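PDB 6VC5: endoglucanase from Komagataeibacter sucrofermentans, which probably hydrolyses internal beta-1,4-glucosidic linkages in cellulose and related beta-glucans, as a family 8 glycoside hydrolase. Local coordinates for residues Gln6-Phe11 against Ala44-Gln49; Gly20-Thr25 against Pro298-Ala303; Gly39-Ala44 against Asp93-Leu98; Arg60-His65 against Trp73-Gly78; Ala223-Leu228 against Thr306-Ile311. All coordinates share one frame; numbering follows the deposited sequence.

Interaction 1 of 5, residues Gln6-Phe11 against Ala44-Gln49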
# COMPACT_ATOMS: atom_id res chain seq x y z
N GLN A 6 21.54 -0.71 1.55
CA GLN A 6 22.12 -0.79 0.21
C GLN A 6 21.05 -0.78 -0.87
O GLN A 6 21.26 -0.19 -1.94
CB GLN A 6 23.05 -2.00 0.09
CG GLN A 6 24.34 -1.87 0.90
CD GLN A 6 24.09 -1.81 2.40
OE1 GLN A 6 24.24 -0.76 3.02
NE2 GLN A 6 23.73 -2.94 2.99
N GLN A 7 19.91 -1.43 -0.62
CA GLN A 7 18.82 -1.37 -1.59
C GLN A 7 18.22 0.03 -1.68
O GLN A 7 17.89 0.50 -2.77
CB GLN A 7 17.76 -2.42 -1.26
CG GLN A 7 18.28 -3.86 -1.38
CD GLN A 7 18.87 -4.16 -2.74
OE1 GLN A 7 18.20 -4.04 -3.76
NE2 GLN A 7 20.15 -4.53 -2.77
N TRP A 8 18.09 0.72 -0.54
CA TRP A 8 17.62 2.11 -0.57
C TRP A 8 18.55 2.99 -1.39
O TRP A 8 18.09 3.85 -2.15
CB TRP A 8 17.43 2.66 0.84
CG TRP A 8 17.36 4.19 0.89
CD1 TRP A 8 18.26 5.03 1.47
CD2 TRP A 8 16.35 5.04 0.30
NE1 TRP A 8 17.87 6.34 1.31
CE2 TRP A 8 16.70 6.37 0.60
CE3 TRP A 8 15.17 4.79 -0.42
CZ2 TRP A 8 15.93 7.46 0.19
CZ3 TRP A 8 14.40 5.88 -0.83
CH2 TRP A 8 14.79 7.20 -0.52
N ALA A 9 19.87 2.79 -1.26
CA ALA A 9 20.81 3.61 -2.03
C ALA A 9 20.57 3.49 -3.53
O ALA A 9 20.68 4.48 -4.27
CB ALA A 9 22.24 3.22 -1.68
N ILE A 10 20.24 2.29 -4.01
CA ILE A 10 19.89 2.11 -5.42
C ILE A 10 18.59 2.82 -5.76
O ILE A 10 18.51 3.54 -6.77
CB ILE A 10 19.82 0.61 -5.76
CG1 ILE A 10 21.17 -0.07 -5.55
CG2 ILE A 10 19.36 0.42 -7.19
CD1 ILE A 10 21.06 -1.59 -5.44
N PHE A 11 17.54 2.60 -4.95
CA PHE A 11 16.27 3.28 -5.18
C PHE A 11 16.46 4.79 -5.20
O PHE A 11 15.97 5.48 -6.10
CB PHE A 11 15.27 2.89 -4.08
CG PHE A 11 13.85 3.34 -4.35
CD1 PHE A 11 12.95 2.50 -4.98
CD2 PHE A 11 13.43 4.60 -3.97
CE1 PHE A 11 11.63 2.90 -5.23
CE2 PHE A 11 12.12 5.02 -4.22
CZ PHE A 11 11.22 4.17 -4.84
N ALA A 44 13.33 6.09 6.18
CA ALA A 44 13.25 5.85 7.63
C ALA A 44 13.80 4.47 7.99
O ALA A 44 14.57 4.33 8.95
CB ALA A 44 11.80 5.99 8.10
N ALA A 45 13.40 3.44 7.24
CA ALA A 45 13.90 2.08 7.51
C ALA A 45 15.41 1.99 7.32
O ALA A 45 16.10 1.29 8.07
CB ALA A 45 13.18 1.09 6.59
N ALA A 46 15.94 2.67 6.30
CA ALA A 46 17.37 2.65 6.00
C ALA A 46 18.19 3.57 6.90
O ALA A 46 19.42 3.45 6.90
CB ALA A 46 17.59 3.04 4.54
N GLY A 47 17.56 4.47 7.64
CA GLY A 47 18.29 5.40 8.49
C GLY A 47 18.88 6.60 7.78
O GLY A 47 19.87 7.15 8.25
N ASP A 48 18.28 7.03 6.67
CA ASP A 48 18.79 8.15 5.88
C ASP A 48 17.96 9.39 6.22
O ASP A 48 16.98 9.74 5.54
CB ASP A 48 18.71 7.79 4.38
CG ASP A 48 19.33 8.85 3.48
OD1 ASP A 48 19.72 9.93 3.96
OD2 ASP A 48 19.44 8.58 2.26
N GLN A 49 18.36 10.06 7.31
CA GLN A 49 17.55 11.17 7.79
C GLN A 49 17.59 12.38 6.86
O GLN A 49 16.59 13.09 6.72
CB GLN A 49 17.96 11.57 9.21
CG GLN A 49 16.95 12.52 9.83
CD GLN A 49 17.16 12.74 11.31
OE1 GLN A 49 18.19 12.33 11.88
NE2 GLN A 49 16.19 13.38 11.96
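Trp8 donates its indole N-H to the carboxylate of Asp48, NE1 to OD2 at 2.9 Å, in a bond that is almost straight (175° at the hydrogen). The acceptor lies in the ring plane, at the edge of the indole, and the lone pair it offers is the anti one, turned away from OD1. Because the carboxylate plane stands 72° from the ring plane, the two flat groups meet crosswise and do not stack. Beside this bond the methyl of Ala46 rests obliquely on the start of the side chain, its CB 3.7 Å from Trp8 CD1 and equally near Trp8 CB. With CG anti to the backbone N (chi1 163°), the indole leaves helix 4-15 in the direction of both partners, while Phe42 and Ser43 of helix 33-46 pack against other parts of the ring.

Asp48 is positioned by the turn that precedes it. Gly47, with positive phi, is the C-prime residue of a Schellman motif ending helix 33-46, in which Asp48 N reaches back to Ser43 O. Asp48 is then the N-cap of helix 49-62, its OD1 accepting from Ala51 N, and OD2 also forms a salt bridge with Arg12. An alanine in place of Trp8 would probably leave Asp48 OD2 without its indole donor and open a gap beside Ala46 and Phe42. With an indole N-H, an arginine and a helix N-terminus all directed at one carboxylate, Asp48 is likely to stay ionised while fixing the corner between two helices to a third.

Interaction 2 of 5, residues Gly20-Thr25 against Pro298-Ala303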
# COMPACT_ATOMS: atom_id res chain seq x y z
N GLY A 20 13.36 16.67 -2.72
CA GLY A 20 12.50 15.81 -1.96
C GLY A 20 11.48 15.04 -2.77
O GLY A 20 10.76 14.22 -2.19
N ARG A 21 11.41 15.27 -4.08
CA ARG A 21 10.44 14.56 -4.91
C ARG A 21 10.91 13.15 -5.23
O ARG A 21 12.09 12.91 -5.51
CB ARG A 21 10.21 15.31 -6.23
CG ARG A 21 9.37 16.54 -6.05
CD ARG A 21 9.07 17.19 -7.38
NE ARG A 21 8.18 16.35 -8.18
CZ ARG A 21 7.80 16.63 -9.42
NH1 ARG A 21 8.23 17.74 -10.00
NH2 ARG A 21 7.00 15.80 -10.08
N ILE A 22 9.97 12.21 -5.21
CA ILE A 22 10.18 10.87 -5.73
C ILE A 22 9.49 10.85 -7.09
O ILE A 22 8.31 11.19 -7.19
CB ILE A 22 9.56 9.82 -4.80
CG1 ILE A 22 10.19 9.90 -3.41
CG2 ILE A 22 9.71 8.42 -5.39
CD1 ILE A 22 11.69 9.79 -3.42
N ILE A 23 10.23 10.50 -8.14
CA ILE A 23 9.71 10.55 -9.51
C ILE A 23 10.11 9.28 -10.25
O ILE A 23 11.29 8.92 -10.29
CB ILE A 23 10.22 11.79 -10.28
CG1 ILE A 23 9.88 13.08 -9.54
CG2 ILE A 23 9.60 11.84 -11.66
CD1 ILE A 23 10.57 14.33 -10.12
N ASP A 24 9.12 8.60 -10.82
CA ASP A 24 9.36 7.46 -11.70
C ASP A 24 9.90 7.97 -13.03
O ASP A 24 9.28 8.81 -13.68
CB ASP A 24 8.02 6.77 -11.93
CG ASP A 24 8.07 5.62 -12.92
OD1 ASP A 24 9.14 5.33 -13.49
OD2 ASP A 24 7.01 4.98 -13.09
N THR A 25 11.06 7.43 -13.43
CA THR A 25 11.70 7.90 -14.66
C THR A 25 10.83 7.65 -15.89
O THR A 25 10.95 8.37 -16.89
CB THR A 25 13.07 7.23 -14.82
OG1 THR A 25 12.93 5.81 -14.63
CG2 THR A 25 14.03 7.76 -13.78
N PRO A 298 13.09 -3.80 -13.41
CA PRO A 298 12.77 -3.29 -14.75
C PRO A 298 12.10 -1.94 -14.76
O PRO A 298 12.11 -1.26 -15.80
CB PRO A 298 11.80 -4.35 -15.30
CG PRO A 298 11.12 -4.89 -14.06
CD PRO A 298 12.19 -4.89 -12.99
N ASP A 299 11.49 -1.53 -13.65
CA ASP A 299 10.78 -0.26 -13.59
C ASP A 299 10.56 0.15 -12.14
O ASP A 299 10.82 -0.60 -11.20
CB ASP A 299 9.46 -0.28 -14.39
CG ASP A 299 8.46 -1.33 -13.88
OD1 ASP A 299 8.59 -1.83 -12.75
OD2 ASP A 299 7.50 -1.63 -14.63
N TYR A 300 10.04 1.37 -11.99
CA TYR A 300 9.77 1.93 -10.67
C TYR A 300 8.78 1.08 -9.88
O TYR A 300 8.96 0.85 -8.68
CB TYR A 300 9.24 3.35 -10.84
CG TYR A 300 8.65 3.94 -9.61
CD1 TYR A 300 9.45 4.59 -8.69
CD2 TYR A 300 7.29 3.83 -9.34
CE1 TYR A 300 8.92 5.13 -7.54
CE2 TYR A 300 6.75 4.37 -8.19
CZ TYR A 300 7.57 5.02 -7.30
OH TYR A 300 7.04 5.56 -6.15
N TYR A 301 7.69 0.64 -10.52
CA TYR A 301 6.69 -0.14 -9.80
C TYR A 301 7.33 -1.36 -9.14
O TYR A 301 7.10 -1.65 -7.96
CB TYR A 301 5.59 -0.60 -10.76
CG TYR A 301 4.64 -1.56 -10.10
CD1 TYR A 301 3.54 -1.10 -9.38
CD2 TYR A 301 4.86 -2.93 -10.14
CE1 TYR A 301 2.68 -1.97 -8.74
CE2 TYR A 301 4.02 -3.81 -9.51
CZ TYR A 301 2.93 -3.32 -8.81
OH TYR A 301 2.11 -4.21 -8.18
N SER A 302 8.13 -2.09 -9.91
CA SER A 302 8.73 -3.31 -9.39
C SER A 302 9.73 -3.00 -8.28
O SER A 302 9.81 -3.72 -7.27
CB SER A 302 9.43 -4.05 -10.54
OG SER A 302 9.89 -5.32 -10.11
N ALA A 303 10.51 -1.92 -8.45
CA ALA A 303 11.49 -1.55 -7.44
C ALA A 303 10.83 -1.22 -6.10
O ALA A 303 11.30 -1.66 -5.04
CB ALA A 303 12.32 -0.36 -7.93
O HOH W 1 6.68 1.88 -13.02
O HOH W 2 9.97 2.93 -14.36
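Asp24 and Tyr300 bring their CA atoms within 5.6 Å of each other where the irregular segment 20-25 passes the first turn of helix 300-313. The carboxylate of Asp24 lies against the root of the tyrosine, CG 3.3 Å from Tyr300 CB, and its CB sits over one face of the ring in a CH-pi contact, 4.2 Å from the centroid. Carboxylate and ring planes are only 21° apart, so the carboxylate lies nearly parallel to the ring plane, although the two side chains cross at a slant. At the far end of the ring, Ile22 comes in crosswise: its CG2, anti to the backbone N, is 4.0 Å from both CE1 and OH of Tyr300. Asp24 OD1 also takes the N-H of Gly26. Replacing Tyr300 with an alanine would probably leave Asp24 CB and Ile22 CG2 without the surface they pack on, and Tyr15 without its edge-to-face ring partner. The helix start is a classic N-capped first turn, Asp299 OD1 accepting from Ser302 N at 2.9 Å, and two waters tie it to the loop between helix 4-15 and strand 30-32: one donates to Asp24 OD1 and accepts from Tyr300 N, the other links Asp24 OD2 to Tyr301 N.

Interaction 3 of 5, residues Gly39-Ala44 against Asp93-Leu98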
# COMPACT_ATOMS: atom_id res chain seq x y z
N GLY A 39 9.16 6.82 -0.40
CA GLY A 39 10.45 7.44 -0.14
C GLY A 39 10.68 7.68 1.34
O GLY A 39 11.76 7.40 1.86
N MET A 40 9.64 8.15 2.04
CA MET A 40 9.74 8.37 3.47
C MET A 40 9.89 7.06 4.23
O MET A 40 10.73 6.94 5.14
CB MET A 40 8.49 9.14 3.93
CG MET A 40 8.46 10.58 3.45
SD MET A 40 6.83 11.35 3.77
CE MET A 40 6.81 11.38 5.61
N LEU A 41 9.11 6.04 3.85
CA LEU A 41 9.19 4.76 4.56
C LEU A 41 10.55 4.10 4.36
O LEU A 41 11.15 3.57 5.31
CB LEU A 41 8.07 3.84 4.08
CG LEU A 41 7.85 2.56 4.90
CD1 LEU A 41 7.16 2.91 6.21
CD2 LEU A 41 7.04 1.54 4.11
N PHE A 42 11.05 4.09 3.12
CA PHE A 42 12.32 3.42 2.83
C PHE A 42 13.49 4.16 3.49
O PHE A 42 14.42 3.53 4.01
CB PHE A 42 12.56 3.32 1.33
CG PHE A 42 11.48 2.59 0.55
CD1 PHE A 42 10.56 1.77 1.17
CD2 PHE A 42 11.41 2.76 -0.83
CE1 PHE A 42 9.56 1.12 0.42
CE2 PHE A 42 10.43 2.11 -1.57
CZ PHE A 42 9.50 1.30 -0.94
N SER A 43 13.49 5.50 3.44
CA SER A 43 14.55 6.27 4.06
C SER A 43 14.52 6.15 5.58
O SER A 43 15.58 6.10 6.22
CB SER A 43 14.52 7.73 3.60
OG SER A 43 13.34 8.39 3.99
N ALA A 44 13.33 6.09 6.18
CA ALA A 44 13.25 5.85 7.63
C ALA A 44 13.80 4.47 7.99
O ALA A 44 14.57 4.33 8.95
CB ALA A 44 11.80 5.99 8.10
N ASP A 93 -1.85 8.15 2.26
CA ASP A 93 -2.00 8.72 3.60
C ASP A 93 -1.43 7.79 4.67
O ASP A 93 -0.68 8.23 5.55
CB ASP A 93 -3.49 9.00 3.89
CG ASP A 93 -4.17 9.88 2.82
OD1 ASP A 93 -3.53 10.79 2.26
OD2 ASP A 93 -5.38 9.67 2.57
N LEU A 94 -1.75 6.49 4.58
CA LEU A 94 -1.32 5.54 5.61
C LEU A 94 0.17 5.24 5.54
O LEU A 94 0.80 4.99 6.57
CB LEU A 94 -2.12 4.24 5.47
CG LEU A 94 -3.57 4.34 5.94
CD1 LEU A 94 -4.30 3.05 5.59
CD2 LEU A 94 -3.68 4.65 7.43
N LEU A 95 0.76 5.25 4.33
CA LEU A 95 2.20 5.03 4.19
C LEU A 95 2.99 6.20 4.76
O LEU A 95 4.00 5.99 5.46
CB LEU A 95 2.55 4.82 2.72
CG LEU A 95 2.13 3.47 2.14
CD1 LEU A 95 2.10 3.60 0.62
CD2 LEU A 95 3.09 2.36 2.57
N ILE A 96 2.56 7.43 4.46
CA ILE A 96 3.21 8.62 5.01
C ILE A 96 3.13 8.60 6.54
O ILE A 96 4.11 8.87 7.24
CB ILE A 96 2.58 9.88 4.39
CG1 ILE A 96 2.95 9.98 2.91
CG2 ILE A 96 3.02 11.11 5.15
CD1 ILE A 96 2.16 11.04 2.14
N ALA A 97 1.94 8.29 7.09
CA ALA A 97 1.79 8.25 8.54
C ALA A 97 2.69 7.20 9.18
O ALA A 97 3.32 7.47 10.21
CB ALA A 97 0.32 8.00 8.90
N LEU A 98 2.75 6.00 8.60
CA LEU A 98 3.63 4.97 9.15
C LEU A 98 5.09 5.41 9.13
O LEU A 98 5.82 5.24 10.11
CB LEU A 98 3.47 3.66 8.38
CG LEU A 98 4.39 2.51 8.82
CD1 LEU A 98 4.15 2.12 10.26
CD2 LEU A 98 4.13 1.33 7.90
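Met40 and Leu41 of helix 33-46 pack against Leu95, Ile96 and Leu98 of helix 90-106, a buried pairing of two helices in the (alpha/alpha)6 barrel expected of glycoside hydrolase family 8. The two segments run nearly the same way, their axes 8.6 Å apart at closest approach and crossing at 26°, so neighbouring side chains can mesh over more than one turn.

Everything that passes between the segments is apolar. On one flank the sulfur-containing chain of Met40 reaches across and bends at its last torsion (chi3 66°), turning CE onto Ile96, where it lies 3.8 Å from CG2. On the other, the two methyls of Leu41 divide the work: CD1 goes to Leu98 and CD2 faces Leu95, more loosely, at 4.3 Å from Leu95 CD2.

The polar bonds of the two segments go elsewhere: within each helix, or to neighbours outside the pair. Backbone bonds such as Ala44 N to Met40 O and Leu98 N to Leu94 O run along each helix, and Asp93 directs its carboxylate to Phe71 N and Asn88 ND2. Helix 49-62 closes over Met40 through Phe52, Ile55 and Trp56, while Ile96 also meets Ile119 of helix 110-126. Leu41 CD1 sits 3.8 Å from both CG and CD2 of Leu98.

Interaction 4 of 5, residues Arg60-His65 against Trp73-Gly78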
# COMPACT_ATOMS: atom_id res chain seq x y z
N ARG A 60 4.61 17.63 2.63
CA ARG A 60 3.78 18.49 3.47
C ARG A 60 3.48 19.81 2.77
O ARG A 60 2.34 20.28 2.77
CB ARG A 60 4.51 18.74 4.79
CG ARG A 60 3.68 19.46 5.83
CD ARG A 60 4.53 19.75 7.06
NE ARG A 60 5.57 20.74 6.77
CZ ARG A 60 6.73 20.83 7.41
NH1 ARG A 60 7.02 19.99 8.39
NH2 ARG A 60 7.61 21.77 7.07
N THR A 61 4.50 20.39 2.12
CA THR A 61 4.36 21.69 1.48
C THR A 61 3.45 21.63 0.26
O THR A 61 2.63 22.53 0.04
CB THR A 61 5.74 22.19 1.07
OG1 THR A 61 6.56 22.33 2.24
CG2 THR A 61 5.65 23.53 0.33
N ASN A 62 3.56 20.57 -0.54
CA ASN A 62 2.91 20.55 -1.84
C ASN A 62 1.65 19.72 -1.92
O ASN A 62 0.79 20.01 -2.75
CB ASN A 62 3.89 20.08 -2.93
CG ASN A 62 5.00 21.08 -3.17
OD1 ASN A 62 4.82 22.06 -3.90
ND2 ASN A 62 6.15 20.85 -2.55
N LEU A 63 1.52 18.68 -1.09
CA LEU A 63 0.40 17.75 -1.17
C LEU A 63 -0.56 17.80 0.01
O LEU A 63 -1.74 17.51 -0.17
CB LEU A 63 0.88 16.30 -1.35
CG LEU A 63 1.70 15.99 -2.60
CD1 LEU A 63 2.10 14.51 -2.58
CD2 LEU A 63 0.92 16.34 -3.86
N GLN A 64 -0.10 18.12 1.22
CA GLN A 64 -1.00 18.04 2.37
C GLN A 64 -2.11 19.08 2.28
O GLN A 64 -1.88 20.23 1.88
CB GLN A 64 -0.24 18.14 3.70
CG GLN A 64 -1.13 17.68 4.86
CD GLN A 64 -0.35 17.51 6.15
OE1 GLN A 64 0.49 18.35 6.49
NE2 GLN A 64 -0.63 16.43 6.87
N HIS A 65 -3.32 18.67 2.65
CA HIS A 65 -4.47 19.56 2.59
C HIS A 65 -4.35 20.69 3.60
O HIS A 65 -3.62 20.62 4.59
CB HIS A 65 -5.77 18.79 2.86
CG HIS A 65 -6.17 17.88 1.75
ND1 HIS A 65 -7.04 16.82 1.93
CD2 HIS A 65 -5.84 17.87 0.43
CE1 HIS A 65 -7.22 16.20 0.78
NE2 HIS A 65 -6.52 16.82 -0.15
N TRP A 73 -3.57 13.43 -4.05
CA TRP A 73 -2.90 12.21 -4.50
C TRP A 73 -1.75 12.48 -5.47
O TRP A 73 -0.83 11.66 -5.57
CB TRP A 73 -3.90 11.21 -5.08
CG TRP A 73 -4.39 11.54 -6.44
CD1 TRP A 73 -5.33 12.48 -6.77
CD2 TRP A 73 -3.99 10.93 -7.67
NE1 TRP A 73 -5.53 12.49 -8.14
CE2 TRP A 73 -4.72 11.54 -8.71
CE3 TRP A 73 -3.08 9.91 -7.99
CZ2 TRP A 73 -4.56 11.18 -10.05
CZ3 TRP A 73 -2.92 9.55 -9.32
CH2 TRP A 73 -3.66 10.18 -10.33
N ARG A 74 -1.78 13.60 -6.20
CA ARG A 74 -0.83 13.80 -7.29
C ARG A 74 -0.42 15.26 -7.45
O ARG A 74 -1.24 16.18 -7.30
CB ARG A 74 -1.43 13.30 -8.61
CG ARG A 74 -0.54 13.54 -9.82
CD ARG A 74 -1.02 12.78 -11.03
NE ARG A 74 -2.22 13.39 -11.59
CZ ARG A 74 -2.81 12.95 -12.69
NH1 ARG A 74 -2.29 11.90 -13.33
NH2 ARG A 74 -3.90 13.54 -13.15
N TYR A 75 0.85 15.45 -7.78
CA TYR A 75 1.40 16.69 -8.30
C TYR A 75 1.72 16.45 -9.77
O TYR A 75 2.52 15.56 -10.09
CB TYR A 75 2.67 17.05 -7.53
CG TYR A 75 3.40 18.30 -7.97
CD1 TYR A 75 3.34 19.46 -7.21
CD2 TYR A 75 4.17 18.30 -9.13
CE1 TYR A 75 4.02 20.60 -7.60
CE2 TYR A 75 4.86 19.44 -9.53
CZ TYR A 75 4.78 20.57 -8.76
OH TYR A 75 5.45 21.70 -9.16
N LEU A 76 1.12 17.25 -10.66
CA LEU A 76 1.24 17.07 -12.11
C LEU A 76 2.05 18.24 -12.68
O LEU A 76 1.55 19.37 -12.75
CB LEU A 76 -0.16 17.00 -12.73
CG LEU A 76 -0.37 16.53 -14.18
CD1 LEU A 76 0.23 15.16 -14.38
CD2 LEU A 76 -1.86 16.50 -14.49
N ASP A 77 3.29 17.96 -13.09
CA ASP A 77 4.15 19.01 -13.62
C ASP A 77 3.49 19.70 -14.81
O ASP A 77 2.95 19.04 -15.70
CB ASP A 77 5.50 18.44 -14.07
CG ASP A 77 6.31 17.90 -12.92
OD1 ASP A 77 7.37 18.50 -12.64
OD2 ASP A 77 5.90 16.88 -12.33
N GLY A 78 3.55 21.02 -14.82
CA GLY A 78 3.03 21.79 -15.93
C GLY A 78 1.54 22.02 -15.91
O GLY A 78 1.05 22.84 -16.70
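The carboxamide of Asn62 and the phenol ring of Tyr75 meet with their planes perpendicular, at 90°, the amide oxygen OD1 approaching ring atom CE1 obliquely at 4.1 Å. At that distance it is a loose approach and not a bond; the polar grip on Asn62 comes from its own helix, where ND2 bonds to Trp58 O. The carboxyl carbon of Asp77 lies at the edge of the Tyr75 ring, in its plane, and the Trp58 indole meets the Tyr75 ring edge-to-face. One residue earlier, the Arg74 guanidinium is held between two neighbours: Trp73 CZ2 lies over the centre of one face, and Leu76 CD2 covers the opposite face nearer the rim. Arg74 CB in turn sits over the centre of one face of the Trp73 ring.

Arg74, Tyr75 and Leu76 form strand 74-76, which pairs antiparallel with strand 30-32 in a small two-stranded sheet; the other segment is the C-terminal end of helix 49-62 and the turn after it. Leu63 makes the main apolar bridge between them. Its CG points away from its own carbonyl carbon (chi1 -61°), which carries CD2 onto the strand backbone, 4.0 Å from Arg74 C and the same from Tyr75 N. The same methyl also touches Tyr75 CB, at 4.1 Å. Tyr75 leaves the strand on the side facing the helix end, its CG anti to the backbone N, whereas the side chain of Arg74 starts off in the other direction. Backbone bonding between Leu63 and Ser72 ties the helix end to the chain just before the strand, and Pro82 and Val83 pack against Tyr75.

Interaction 5 of 5, residues Ala223-Leu228 against Thr306-Ile311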
# COMPACT_ATOMS: atom_id res chain seq x y z
N ALA A 223 -3.77 -5.67 -6.01
CA ALA A 223 -4.10 -6.77 -5.13
C ALA A 223 -2.88 -7.57 -4.67
O ALA A 223 -2.93 -8.20 -3.67
CB ALA A 223 -5.15 -7.69 -5.74
N ILE A 224 -1.79 -7.45 -5.39
CA ILE A 224 -0.62 -8.24 -5.07
C ILE A 224 -0.03 -7.67 -3.80
O ILE A 224 0.56 -8.44 -3.06
CB ILE A 224 0.46 -8.09 -6.18
CG1 ILE A 224 1.69 -8.94 -5.92
CG2 ILE A 224 0.90 -6.64 -6.30
CD1 ILE A 224 1.40 -10.42 -5.99
N ARG A 225 -0.36 -6.50 -3.32
CA ARG A 225 0.05 -6.10 -2.00
C ARG A 225 -0.65 -6.82 -0.85
O ARG A 225 -0.21 -6.75 0.26
CB ARG A 225 0.04 -4.58 -1.85
CG ARG A 225 1.14 -3.94 -2.69
CD ARG A 225 1.39 -2.48 -2.39
NE ARG A 225 1.83 -1.79 -3.61
CZ ARG A 225 3.08 -1.45 -3.91
NH1 ARG A 225 3.33 -0.87 -5.05
NH2 ARG A 225 4.08 -1.65 -3.08
N VAL A 226 -1.84 -7.33 -1.10
CA VAL A 226 -2.64 -7.90 -0.02
C VAL A 226 -1.93 -9.03 0.74
O VAL A 226 -1.78 -8.95 1.94
CB VAL A 226 -4.05 -8.34 -0.49
CG1 VAL A 226 -4.78 -9.11 0.60
CG2 VAL A 226 -4.85 -7.11 -0.89
N PRO A 227 -1.50 -10.07 0.05
CA PRO A 227 -0.77 -11.12 0.78
C PRO A 227 0.47 -10.58 1.49
O PRO A 227 0.79 -11.05 2.59
CB PRO A 227 -0.45 -12.16 -0.30
CG PRO A 227 -0.55 -11.40 -1.61
CD PRO A 227 -1.65 -10.41 -1.38
N LEU A 228 1.14 -9.58 0.92
CA LEU A 228 2.31 -9.01 1.58
C LEU A 228 1.94 -8.32 2.89
O LEU A 228 2.57 -8.56 3.93
CB LEU A 228 3.04 -8.05 0.65
CG LEU A 228 4.35 -7.55 1.27
CD1 LEU A 228 5.34 -8.70 1.42
CD2 LEU A 228 4.93 -6.44 0.43
N THR A 306 9.50 -4.48 -4.49
CA THR A 306 10.61 -5.26 -3.96
C THR A 306 11.12 -4.66 -2.65
O THR A 306 11.36 -5.38 -1.68
CB THR A 306 11.71 -5.33 -5.02
OG1 THR A 306 11.18 -5.97 -6.19
CG2 THR A 306 12.91 -6.14 -4.52
N MET A 307 11.27 -3.33 -2.59
CA MET A 307 11.69 -2.69 -1.35
C MET A 307 10.71 -2.97 -0.21
O MET A 307 11.13 -3.24 0.92
CB MET A 307 11.83 -1.18 -1.53
CG MET A 307 13.07 -0.70 -2.21
SD MET A 307 14.63 -0.85 -1.28
CE MET A 307 14.17 -1.18 0.43
N LEU A 308 9.40 -2.91 -0.49
CA LEU A 308 8.41 -3.24 0.53
C LEU A 308 8.62 -4.65 1.06
O LEU A 308 8.48 -4.91 2.27
CB LEU A 308 7.02 -3.12 -0.09
CG LEU A 308 6.21 -1.83 -0.20
CD1 LEU A 308 5.84 -1.17 1.13
CD2 LEU A 308 6.89 -0.84 -1.16
N ALA A 309 8.98 -5.59 0.17
CA ALA A 309 9.26 -6.95 0.61
C ALA A 309 10.48 -7.04 1.52
O ALA A 309 10.49 -7.83 2.48
CB ALA A 309 9.41 -7.86 -0.60
N TYR A 310 11.55 -6.28 1.22
CA TYR A 310 12.72 -6.22 2.09
C TYR A 310 12.34 -5.73 3.48
O TYR A 310 12.80 -6.26 4.49
CB TYR A 310 13.79 -5.30 1.51
CG TYR A 310 14.72 -5.96 0.53
CD1 TYR A 310 15.87 -6.62 0.97
CD2 TYR A 310 14.46 -5.93 -0.83
CE1 TYR A 310 16.73 -7.23 0.07
CE2 TYR A 310 15.32 -6.54 -1.73
CZ TYR A 310 16.44 -7.19 -1.28
OH TYR A 310 17.28 -7.80 -2.19
N ILE A 311 11.48 -4.70 3.54
CA ILE A 311 11.07 -4.14 4.82
C ILE A 311 10.22 -5.14 5.60
O ILE A 311 10.40 -5.31 6.81
CB ILE A 311 10.38 -2.77 4.60
CG1 ILE A 311 11.41 -1.78 4.06
CG2 ILE A 311 9.77 -2.24 5.91
CD1 ILE A 311 10.84 -0.47 3.63
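Leu228 and Ala309 mark the closest backbone approach, 7.3 Å between their CA atoms, where the N-terminal part of helix 225-232 meets the middle of helix 300-313. Segment 223-228 enters its helix from a turn in which Val226 N bonds to Ala223 O, whereas segment 306-311 is regular helix throughout, with bonds such as Tyr310 N to Thr306 O.

The apolar part of the contact joins two leucines. Leu228 extends with CG anti to the backbone N (chi1 -174°), placing its CD2 methyl in the angle between Leu308 and Ala309: 4.0 Å from Leu308 CB and 4.1 Å from the amide N of Ala309. One methyl therefore touches both a side chain and the main chain of the opposing helix, and the two leucine side chains cross at about a right angle. Leu308 puts its own branch elsewhere, beside Arg225. In the conformer described here, Arg225 NH2 lies 3.5 Å from Leu308 CD2, the methyl meeting the guanidinium at its edge, close to the plane. Arg225 is modelled in two conformers, so this second touch is provisional; its pairing with Glu34 is likewise long and weak.

All the touching residues are buried. Tyr38 and Phe42 of helix 33-46 pack against Leu308, and Leu228 also reaches Ala312, so the pair lies where three helices converge. Such apolar helix-to-helix packing, here between helices 225-232 and 300-313 with helix 33-46 alongside, is consistent with the (alpha/alpha)6 barrel expected for glycoside hydrolase family 8.

Helix 33-46 is the common thread: interactions 1 and 3 share Ala44, and Phe42, from the same helix, carries the packing on to interaction 5, its CZ 3.4 Å from Leu308 CD2. Helix 300-313 serves interactions 2 and 5 in turn, and Phe11 CZ of interaction 1 packs 3.7 Å from Tyr300 CE1 of interaction 2. Interaction 4 lies towards the periphery, with its centre about 25 Å from that of interaction 5, yet Arg21 joins it to interaction 2 by a salt bridge, NH2 to Asp77 OD2 at 2.7 Å. Interactions 3 and 5 are the most central, their centres about 14 Å apart in the helical core.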